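Local coordinates for acyl-[acyl-carrier-protein]--UDP-N-acetylglucosamine O-acyltransferase (Acinetobacter baumannii, PDB 4E6U) that catalyses transfer of an acyl chain from acyl carrier protein to UDP-N-acetylglucosamine, an acyltransferase step of lipopolysaccharide synthesis, at residues P30-G35 and T44-H49; S48-G53 and N62-F67; I94-S99 and L119-H124. One frame throughout, in Å; residues are numbered along the deposited sequence.

Contact 1: P30-G35 and T44-H49; sequences PYCIIG and TKLHSH. With SO4 (sulfate ion), chain C.
Pro30 meets Ser48 and His49 through both its ring and its carbonyl. CD of the pyrrolidine lies 3.9 Å from Ser48 CB, and Pro30 O accepts the amide of His49, N to O 2.9 Å; no other hydrogen bond joins residues 30-35 to 44-49. Tyr31 comes next, with a left-handed backbone conformation that His49 shares one coil further on. The two aromatic side chains run side by side and point the same way, but their rings are turned obliquely, planes 50° apart. What sits over the imidazole face is Tyr31 CB, 4.3 Å from the centroid of the His49 ring and displaced toward its rim, a CH-pi contact. At the edge of that imidazole, in its plane, Ser48 OG pairs with His49 ND1 at 2.8 Å. Tyr31 itself belongs to the trimer interface: its OH is bonded to Thr13 O of the second subunit, and its ring packs edge-to-face with Tyr31 of both neighbouring subunits.

Cys32 turns to the interior, SG 4.2 Å from Leu46 CB. Ile34 closes the apolar patch tip to tip: chi2 of -59° places its CD1 3.6 Å from Leu46 CD2. This is successive-coil packing in a left-handed parallel beta-helix, with apolar tips inside the prism.

On the outer side of 44-49, extended Lys45 lays CE over one face of the His47 ring and gives NZ to sulfate O3 at 2.8 Å. His47 CE1 approaches the same oxygen, while His47 NE2 is bonded to Glu63. The chemistry is thus divided between a greasy core and an outer face that can hold an anion, probably one from the crystallisation liquor here, with the lysine charge likely the main attraction.

Contact 2: S48-G53 and N62-F67; sequences SHVVVG and NEIFQF
Val50 and Ile64 cross at about a right angle inside the left-handed parallel beta-helix, with Val50 CG1 3.8 Å from Ile64 CG2. Chi1 of Val50 is 177°, which leaves CG1 anti to the backbone N and turned to the isoleucine, while the other branch fits against backbone: CG2 is 3.4 Å from Phe65 O and also close to Ile64 O. This corner, where one coil bends against the next, is the tight part of the contact. Ser48 O adds to it with a CA-H...O contact to Gln66 CA at 3.1 Å.

Beyond the corner the segments part, because strands 51-52 and 63-64 belong to different sheets of the prism. Glu63 points out to the more open side, where its OE1 bonds His47 NE2. Phe65 also turns from 48-53 but stays buried, its ring stacked on His47 and in a cation-pi contact with Arg95.

At the subunit-facing end Phe67 N donates to His49 O at 2.8 Å, and the Phe67 side chain runs beside His49, pointing the same way, with ring planes 41° apart. Gln66 CB covers a face of the phenyl ring near its rim, while CE1 of Phe67 lies over one face of the imidazole, 3.8 Å from His49 CG.

Contact 3: I94-S99 and L119-H124; sequences IREHCS and LMVNTH
Ser99 OG and His124 ND1 pair at 2.8 Å, the hydroxyl lying at the imidazole edge near the ring plane. His124 has CG anti to its backbone N (chi1 175°), which sets that ring carbon alongside Ser99, where the neighbouring ND1 can meet OG. A water bridges the same hydroxyl to His97 O, to which it donates. Behind this pair, three amides stitch the segments together: Ser99 N to Thr123 O, Arg95 N to Leu119 O, and Asn122 N to Glu96 O, the last at 3.0 Å. Between them Cys98 SG takes a weak bond from Thr123 N and lies 4.0 Å from Leu119 CB. Val121 spreads its methyls over the outer residues: CG1 meets the edge of the His97 ring at ND1, 3.8 Å away, and CG2 is 3.7 Å from Glu96 OE1.

Both segments turn a corner of the left-handed parallel beta-helix through a type II turn, Arg95 to Cys98 and Met120 to Thr123. Parallel bridges, Ile94 with Leu119 and Ser99 with His124, keep the two bends in register. Thr123 OG1 donates to Met120 O at 2.8 Å across the second turn.

Further out, Arg95 grips Glu96 side-on: NE and NH2 both reach OE1, NH2 at 2.9 Å, with the oxygen in the guanidinium plane. Glu96 OE2 is held by Ser69 and His101 of the second subunit, and Arg95 NH2 also reaches Val73 O of that subunit. His97 NE2 bonds Phe67 O of the same neighbour.

The three contacts follow one another along the chain and along the axis of the left-handed beta-helix, all on the same side of the chain's centre. Contacts 1 and 2 share Ser48 and His49, and their centres are about 5 Å apart; strands 33-34 and 51-52 are neighbours in one sheet. Contact 3 lies about 10 Å from contact 2, centre to centre, and about 15 Å from contact 1, which it does not touch. A second sheet runs through all three, with 45-46, 63-64, 93-94 and 118-119 in that order; Ile94 pairs there with Glu63 and Phe65, and Phe67 packs on His97. All three touch the second subunit, so these stacked corners contribute to both the prism and the subunit interface.

Contact 1: P30-G35 and T44-H49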
loop_
_atom_site.group_PDB
_atom_site.type_symbol
_atom_site.label_atom_id
_atom_site.label_comp_id
_atom_site.label_asym_id
_atom_site.label_seq_id
_atom_site.Cartn_x
_atom_site.Cartn_y
_atom_site.Cartn_z
ATOM N N PRO A 30 -26.075 1.159 0.986
ATOM C CA PRO A 30 -26.197 2.600 1.008
ATOM C C PRO A 30 -25.032 3.337 0.344
ATOM O O PRO A 30 -23.878 2.895 0.418
ATOM C CB PRO A 30 -26.206 2.939 2.504
ATOM C CG PRO A 30 -26.589 1.694 3.209
ATOM C CD PRO A 30 -26.175 0.551 2.324
ATOM N N TYR A 31 -25.356 4.432 -0.331
ATOM C CA TYR A 31 -24.361 5.376 -0.825
ATOM C C TYR A 31 -23.472 4.800 -1.906
ATOM O O TYR A 31 -22.366 5.265 -2.094
ATOM C CB TYR A 31 -23.554 5.998 0.351
ATOM C CG TYR A 31 -24.442 6.543 1.447
ATOM C CD1 TYR A 31 -24.335 6.121 2.780
ATOM C CD2 TYR A 31 -25.429 7.467 1.140
ATOM C CE1 TYR A 31 -25.186 6.654 3.768
ATOM C CE2 TYR A 31 -26.284 7.973 2.100
ATOM C CZ TYR A 31 -26.166 7.558 3.400
ATOM O OH TYR A 31 -27.051 8.114 4.309
ATOM N N CYS A 32 -23.946 3.767 -2.597
ATOM C CA CYS A 32 -23.269 3.281 -3.807
ATOM C C CYS A 32 -23.599 4.133 -5.012
ATOM O O CYS A 32 -24.696 4.700 -5.111
ATOM C CB CYS A 32 -23.685 1.840 -4.129
ATOM S SG CYS A 32 -23.012 0.607 -2.988
ATOM N N ILE A 33 -22.662 4.174 -5.944
ATOM C CA ILE A 33 -22.855 4.858 -7.205
ATOM C C ILE A 33 -22.676 3.850 -8.306
ATOM O O ILE A 33 -21.635 3.185 -8.378
ATOM C CB ILE A 33 -21.804 5.991 -7.390
ATOM C CG1 ILE A 33 -21.809 6.986 -6.211
ATOM C CG2 ILE A 33 -21.945 6.660 -8.767
ATOM C CD1 ILE A 33 -23.161 7.646 -5.975
ATOM N N ILE A 34 -23.693 3.706 -9.141
ATOM C CA ILE A 34 -23.622 2.835 -10.304
ATOM C C ILE A 34 -23.699 3.700 -11.549
ATOM O O ILE A 34 -24.724 4.353 -11.804
ATOM C CB ILE A 34 -24.785 1.802 -10.317
ATOM C CG1 ILE A 34 -24.896 1.035 -8.995
ATOM C CG2 ILE A 34 -24.648 0.862 -11.531
ATOM C CD1 ILE A 34 -23.637 0.258 -8.608
ATOM N N GLY A 35 -22.617 3.748 -12.314
ATOM C CA GLY A 35 -22.553 4.628 -13.448
ATOM C C GLY A 35 -23.210 4.074 -14.706
ATOM O O GLY A 35 -23.831 3.003 -14.710
ATOM N N THR A 44 -25.218 -10.883 -7.212
ATOM C CA THR A 44 -24.091 -10.053 -6.804
ATOM C C THR A 44 -24.526 -9.126 -5.686
ATOM O O THR A 44 -25.658 -8.622 -5.660
ATOM C CB THR A 44 -23.529 -9.309 -8.023
ATOM O OG1 THR A 44 -22.740 -10.235 -8.785
ATOM C CG2 THR A 44 -22.623 -8.124 -7.614
ATOM N N LYS A 45 -23.618 -8.937 -4.737
ATOM C CA LYS A 45 -23.829 -8.036 -3.594
ATOM C C LYS A 45 -22.761 -6.966 -3.538
ATOM O O LYS A 45 -21.557 -7.275 -3.495
ATOM C CB LYS A 45 -23.814 -8.806 -2.274
ATOM C CG LYS A 45 -23.860 -7.909 -1.024
ATOM C CD LYS A 45 -23.903 -8.740 0.260
ATOM C CE LYS A 45 -23.993 -7.830 1.469
ATOM N NZ LYS A 45 -24.116 -8.606 2.738
ATOM N N LEU A 46 -23.215 -5.727 -3.550
ATOM C CA LEU A 46 -22.361 -4.589 -3.240
ATOM C C LEU A 46 -22.707 -4.153 -1.836
ATOM O O LEU A 46 -23.888 -4.001 -1.518
ATOM C CB LEU A 46 -22.613 -3.434 -4.201
ATOM C CG LEU A 46 -21.900 -3.448 -5.555
ATOM C CD1 LEU A 46 -22.213 -4.713 -6.357
ATOM C CD2 LEU A 46 -22.261 -2.221 -6.348
ATOM N N HIS A 47 -21.689 -3.946 -1.004
ATOM C CA HIS A 47 -21.878 -3.365 0.326
ATOM C C HIS A 47 -22.187 -1.870 0.182
ATOM O O HIS A 47 -22.554 -1.414 -0.897
ATOM C CB HIS A 47 -20.607 -3.641 1.129
ATOM C CG HIS A 47 -20.461 -5.081 1.506
ATOM N ND1 HIS A 47 -20.519 -5.520 2.813
ATOM C CD2 HIS A 47 -20.311 -6.189 0.740
ATOM C CE1 HIS A 47 -20.386 -6.837 2.832
ATOM N NE2 HIS A 47 -20.273 -7.268 1.587
ATOM N N SER A 48 -22.068 -1.107 1.265
ATOM C CA SER A 48 -22.200 0.351 1.150
ATOM C C SER A 48 -20.973 0.936 0.442
ATOM O O SER A 48 -19.914 0.296 0.358
ATOM C CB SER A 48 -22.328 0.988 2.540
ATOM O OG SER A 48 -21.099 0.995 3.255
ATOM N N HIS A 49 -21.108 2.156 -0.066
ATOM C CA HIS A 49 -19.945 2.941 -0.482
ATOM C C HIS A 49 -19.099 2.299 -1.589
ATOM O O HIS A 49 -17.867 2.435 -1.611
ATOM C CB HIS A 49 -19.015 3.287 0.705
ATOM C CG HIS A 49 -19.637 4.168 1.736
ATOM N ND1 HIS A 49 -20.266 3.670 2.858
ATOM C CD2 HIS A 49 -19.690 5.513 1.840
ATOM C CE1 HIS A 49 -20.699 4.668 3.595
ATOM N NE2 HIS A 49 -20.361 5.793 3.013
HETATM S S SO4 C . -22.980 -7.249 6.125
HETATM O O1 SO4 C . -24.354 -7.352 6.637
HETATM O O2 SO4 C . -22.287 -8.522 6.330
HETATM O O3 SO4 C . -23.020 -6.944 4.691
HETATM O O4 SO4 C . -22.270 -6.176 6.846
#

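Contact 2: S48-G53 and N62-F67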
loop_
_atom_site.group_PDB
_atom_site.type_symbol
_atom_site.label_atom_id
_atom_site.label_comp_id
_atom_site.label_asym_id
_atom_site.label_seq_id
_atom_site.Cartn_x
_atom_site.Cartn_y
_atom_site.Cartn_z
ATOM N N SER A 48 -22.068 -1.107 1.265
ATOM C CA SER A 48 -22.200 0.351 1.150
ATOM C C SER A 48 -20.973 0.936 0.442
ATOM O O SER A 48 -19.914 0.296 0.358
ATOM C CB SER A 48 -22.328 0.988 2.540
ATOM O OG SER A 48 -21.099 0.995 3.255
ATOM N N HIS A 49 -21.108 2.156 -0.066
ATOM C CA HIS A 49 -19.945 2.941 -0.482
ATOM C C HIS A 49 -19.099 2.299 -1.589
ATOM O O HIS A 49 -17.867 2.435 -1.611
ATOM C CB HIS A 49 -19.015 3.287 0.705
ATOM C CG HIS A 49 -19.637 4.168 1.736
ATOM N ND1 HIS A 49 -20.266 3.670 2.858
ATOM C CD2 HIS A 49 -19.690 5.513 1.840
ATOM C CE1 HIS A 49 -20.699 4.668 3.595
ATOM N NE2 HIS A 49 -20.361 5.793 3.013
ATOM N N VAL A 50 -19.756 1.615 -2.520
ATOM C CA VAL A 50 -19.079 1.101 -3.709
ATOM C C VAL A 50 -19.338 2.036 -4.865
ATOM O O VAL A 50 -20.488 2.436 -5.088
ATOM C CB VAL A 50 -19.555 -0.332 -4.066
ATOM C CG1 VAL A 50 -18.890 -0.816 -5.365
ATOM C CG2 VAL A 50 -19.254 -1.296 -2.902
ATOM N N VAL A 51 -18.294 2.351 -5.619
ATOM C CA VAL A 51 -18.449 3.109 -6.867
ATOM C C VAL A 51 -18.147 2.191 -8.044
ATOM O O VAL A 51 -17.057 1.612 -8.120
ATOM C CB VAL A 51 -17.532 4.358 -6.914
ATOM C CG1 VAL A 51 -17.570 5.005 -8.324
ATOM C CG2 VAL A 51 -17.918 5.356 -5.814
ATOM N N VAL A 52 -19.121 2.005 -8.931
ATOM C CA VAL A 52 -18.879 1.385 -10.224
ATOM C C VAL A 52 -18.931 2.516 -11.241
ATOM O O VAL A 52 -19.996 3.055 -11.542
ATOM C CB VAL A 52 -19.881 0.268 -10.555
ATOM C CG1 VAL A 52 -19.432 -0.437 -11.812
ATOM C CG2 VAL A 52 -20.037 -0.715 -9.403
ATOM N N GLY A 53 -17.762 2.899 -11.755
ATOM C CA GLY A 53 -17.657 4.144 -12.530
ATOM C C GLY A 53 -18.528 4.158 -13.780
ATOM O O GLY A 53 -19.256 5.122 -14.035
ATOM N N ASN A 62 -20.979 -12.197 -7.260
ATOM C CA ASN A 62 -19.818 -11.448 -6.778
ATOM C C ASN A 62 -20.154 -10.759 -5.478
ATOM O O ASN A 62 -21.323 -10.536 -5.169
ATOM C CB ASN A 62 -19.422 -10.429 -7.840
ATOM C CG ASN A 62 -18.915 -11.103 -9.101
ATOM O OD1 ASN A 62 -17.823 -11.668 -9.104
ATOM N ND2 ASN A 62 -19.695 -11.069 -10.163
ATOM N N GLU A 63 -19.128 -10.401 -4.734
ATOM C CA GLU A 63 -19.312 -9.590 -3.555
ATOM C C GLU A 63 -18.241 -8.528 -3.567
ATOM O O GLU A 63 -17.032 -8.836 -3.637
ATOM C CB GLU A 63 -19.250 -10.439 -2.295
ATOM C CG GLU A 63 -19.618 -9.659 -1.038
ATOM C CD GLU A 63 -19.734 -10.516 0.216
ATOM O OE1 GLU A 63 -20.113 -9.959 1.274
ATOM O OE2 GLU A 63 -19.418 -11.739 0.173
ATOM N N ILE A 64 -18.698 -7.284 -3.461
ATOM C CA ILE A 64 -17.820 -6.106 -3.542
ATOM C C ILE A 64 -18.024 -5.266 -2.287
ATOM O O ILE A 64 -19.156 -4.856 -1.991
ATOM C CB ILE A 64 -18.112 -5.258 -4.788
ATOM C CG1 ILE A 64 -18.093 -6.134 -6.058
ATOM C CG2 ILE A 64 -17.103 -4.104 -4.892
ATOM C CD1 ILE A 64 -18.357 -5.394 -7.379
ATOM N N PHE A 65 -16.935 -5.009 -1.571
ATOM C CA PHE A 65 -16.984 -4.339 -0.271
ATOM C C PHE A 65 -16.770 -2.828 -0.380
ATOM O O PHE A 65 -16.375 -2.277 -1.431
ATOM C CB PHE A 65 -15.930 -4.947 0.658
ATOM C CG PHE A 65 -16.293 -6.311 1.179
ATOM C CD1 PHE A 65 -16.237 -7.431 0.350
ATOM C CD2 PHE A 65 -16.662 -6.472 2.505
ATOM C CE1 PHE A 65 -16.558 -8.715 0.839
ATOM C CE2 PHE A 65 -17.000 -7.744 3.003
ATOM C CZ PHE A 65 -16.936 -8.871 2.155
ATOM N N GLN A 66 -17.081 -2.156 0.720
ATOM C CA GLN A 66 -17.029 -0.711 0.782
ATOM C C GLN A 66 -15.688 -0.136 0.348
ATOM O O GLN A 66 -14.603 -0.695 0.644
ATOM C CB GLN A 66 -17.344 -0.232 2.216
ATOM C CG GLN A 66 -16.519 -0.893 3.342
ATOM C CD GLN A 66 -17.112 -2.173 3.915
ATOM O OE1 GLN A 66 -16.611 -2.685 4.946
ATOM N NE2 GLN A 66 -18.131 -2.682 3.309
ATOM N N PHE A 67 -15.800 1.010 -0.323
ATOM C CA PHE A 67 -14.659 1.825 -0.751
ATOM C C PHE A 67 -13.874 1.190 -1.891
ATOM O O PHE A 67 -12.761 1.628 -2.200
ATOM C CB PHE A 67 -13.724 2.169 0.426
ATOM C CG PHE A 67 -14.449 2.597 1.681
ATOM C CD1 PHE A 67 -15.334 3.682 1.660
ATOM C CD2 PHE A 67 -14.230 1.932 2.880
ATOM C CE1 PHE A 67 -15.986 4.069 2.834
ATOM C CE2 PHE A 67 -14.880 2.340 4.053
ATOM C CZ PHE A 67 -15.752 3.387 4.026
#

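Contact 3: I94-S99 and L119-H124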
loop_
_atom_site.group_PDB
_atom_site.type_symbol
_atom_site.label_atom_id
_atom_site.label_comp_id
_atom_site.label_asym_id
_atom_site.label_seq_id
_atom_site.Cartn_x
_atom_site.Cartn_y
_atom_site.Cartn_z
ATOM N N ILE A 94 -14.201 -8.976 -3.936
ATOM C CA ILE A 94 -13.430 -7.748 -4.125
ATOM C C ILE A 94 -13.528 -6.954 -2.828
ATOM O O ILE A 94 -14.589 -6.416 -2.492
ATOM C CB ILE A 94 -13.948 -6.962 -5.348
ATOM C CG1 ILE A 94 -13.771 -7.806 -6.630
ATOM C CG2 ILE A 94 -13.226 -5.619 -5.476
ATOM C CD1 ILE A 94 -14.484 -7.280 -7.859
ATOM N N ARG A 95 -12.438 -6.935 -2.078
ATOM C CA ARG A 95 -12.451 -6.368 -0.740
ATOM C C ARG A 95 -12.285 -4.843 -0.732
ATOM O O ARG A 95 -12.152 -4.175 -1.776
ATOM C CB ARG A 95 -11.369 -7.049 0.092
ATOM C CG ARG A 95 -11.623 -8.564 0.296
ATOM C CD ARG A 95 -13.027 -8.845 0.885
ATOM N NE ARG A 95 -13.175 -8.110 2.134
ATOM C CZ ARG A 95 -13.342 -8.633 3.344
ATOM N NH1 ARG A 95 -13.487 -9.948 3.522
ATOM N NH2 ARG A 95 -13.400 -7.815 4.391
ATOM N N GLU A 96 -12.325 -4.285 0.473
ATOM C CA GLU A 96 -12.267 -2.833 0.628
ATOM C C GLU A 96 -11.092 -2.208 -0.081
ATOM O O GLU A 96 -9.996 -2.781 -0.106
ATOM C CB GLU A 96 -12.203 -2.435 2.105
ATOM C CG GLU A 96 -13.337 -3.012 2.976
ATOM C CD GLU A 96 -12.929 -4.279 3.689
ATOM O OE1 GLU A 96 -12.728 -5.325 3.019
ATOM O OE2 GLU A 96 -12.787 -4.235 4.922
ATOM N N HIS A 97 -11.298 -1.024 -0.645
ATOM C CA HIS A 97 -10.209 -0.196 -1.165
ATOM C C HIS A 97 -9.555 -0.719 -2.432
ATOM O O HIS A 97 -8.536 -0.175 -2.860
ATOM C CB HIS A 97 -9.132 0.093 -0.088
ATOM C CG HIS A 97 -9.696 0.660 1.176
ATOM N ND1 HIS A 97 -9.585 0.022 2.394
ATOM C CD2 HIS A 97 -10.412 1.787 1.404
ATOM C CE1 HIS A 97 -10.181 0.753 3.325
ATOM N NE2 HIS A 97 -10.706 1.817 2.748
ATOM N N CYS A 98 -10.126 -1.750 -3.048
ATOM C CA CYS A 98 -9.609 -2.161 -4.359
ATOM C C CYS A 98 -9.876 -1.112 -5.407
ATOM O O CYS A 98 -10.780 -0.267 -5.266
ATOM C CB CYS A 98 -10.229 -3.483 -4.814
ATOM S SG CYS A 98 -9.661 -4.908 -3.851
ATOM N N SER A 99 -9.081 -1.146 -6.471
ATOM C CA SER A 99 -9.311 -0.265 -7.616
ATOM C C SER A 99 -9.103 -1.088 -8.871
ATOM O O SER A 99 -8.053 -1.725 -9.032
ATOM C CB SER A 99 -8.417 0.982 -7.582
ATOM O OG SER A 99 -7.058 0.637 -7.377
ATOM N N LEU A 119 -9.683 -10.802 -4.308
ATOM C CA LEU A 119 -8.885 -9.578 -4.347
ATOM C C LEU A 119 -8.958 -8.982 -2.959
ATOM O O LEU A 119 -9.983 -8.408 -2.584
ATOM C CB LEU A 119 -9.395 -8.605 -5.417
ATOM C CG LEU A 119 -9.035 -8.903 -6.879
ATOM C CD1 LEU A 119 -9.716 -10.180 -7.351
ATOM C CD2 LEU A 119 -9.428 -7.747 -7.781
ATOM N N MET A 120 -7.902 -9.174 -2.184
ATOM C CA MET A 120 -7.880 -8.657 -0.817
ATOM C C MET A 120 -7.740 -7.153 -0.792
ATOM O O MET A 120 -7.597 -6.498 -1.827
ATOM C CB MET A 120 -6.772 -9.317 -0.008
ATOM C CG MET A 120 -7.049 -10.777 0.248
ATOM S SD MET A 120 -5.831 -11.459 1.400
ATOM C CE MET A 120 -5.912 -13.195 1.017
ATOM N N VAL A 121 -7.817 -6.594 0.410
ATOM C CA VAL A 121 -7.886 -5.135 0.545
ATOM C C VAL A 121 -6.803 -4.433 -0.262
ATOM O O VAL A 121 -5.629 -4.820 -0.242
ATOM C CB VAL A 121 -7.805 -4.710 2.031
ATOM C CG1 VAL A 121 -7.611 -3.232 2.180
ATOM C CG2 VAL A 121 -9.059 -5.151 2.791
ATOM N N ASN A 122 -7.196 -3.373 -0.958
ATOM C CA ASN A 122 -6.285 -2.548 -1.749
ATOM C C ASN A 122 -5.551 -3.321 -2.835
ATOM O O ASN A 122 -4.353 -3.113 -3.065
ATOM C CB ASN A 122 -5.280 -1.805 -0.837
ATOM C CG ASN A 122 -4.479 -0.715 -1.585
ATOM O OD1 ASN A 122 -3.325 -0.435 -1.245
ATOM N ND2 ASN A 122 -5.074 -0.119 -2.609
ATOM N N THR A 123 -6.260 -4.208 -3.514
ATOM C CA THR A 123 -5.736 -4.782 -4.776
ATOM C C THR A 123 -6.026 -3.798 -5.895
ATOM O O THR A 123 -7.158 -3.323 -6.041
ATOM C CB THR A 123 -6.384 -6.137 -5.122
ATOM O OG1 THR A 123 -6.109 -7.069 -4.075
ATOM C CG2 THR A 123 -5.805 -6.696 -6.436
ATOM N N HIS A 124 -5.008 -3.482 -6.685
ATOM C CA HIS A 124 -5.160 -2.667 -7.874
ATOM C C HIS A 124 -4.994 -3.503 -9.110
ATOM O O HIS A 124 -3.963 -4.169 -9.272
ATOM C CB HIS A 124 -4.128 -1.550 -7.911
ATOM C CG HIS A 124 -4.170 -0.749 -9.179
ATOM N ND1 HIS A 124 -5.157 0.175 -9.425
ATOM C CD2 HIS A 124 -3.355 -0.730 -10.267
ATOM C CE1 HIS A 124 -4.949 0.735 -10.606
ATOM N NE2 HIS A 124 -3.858 0.207 -11.137
HETATM O O HOH W 1 -6.489 -0.135 -4.986
#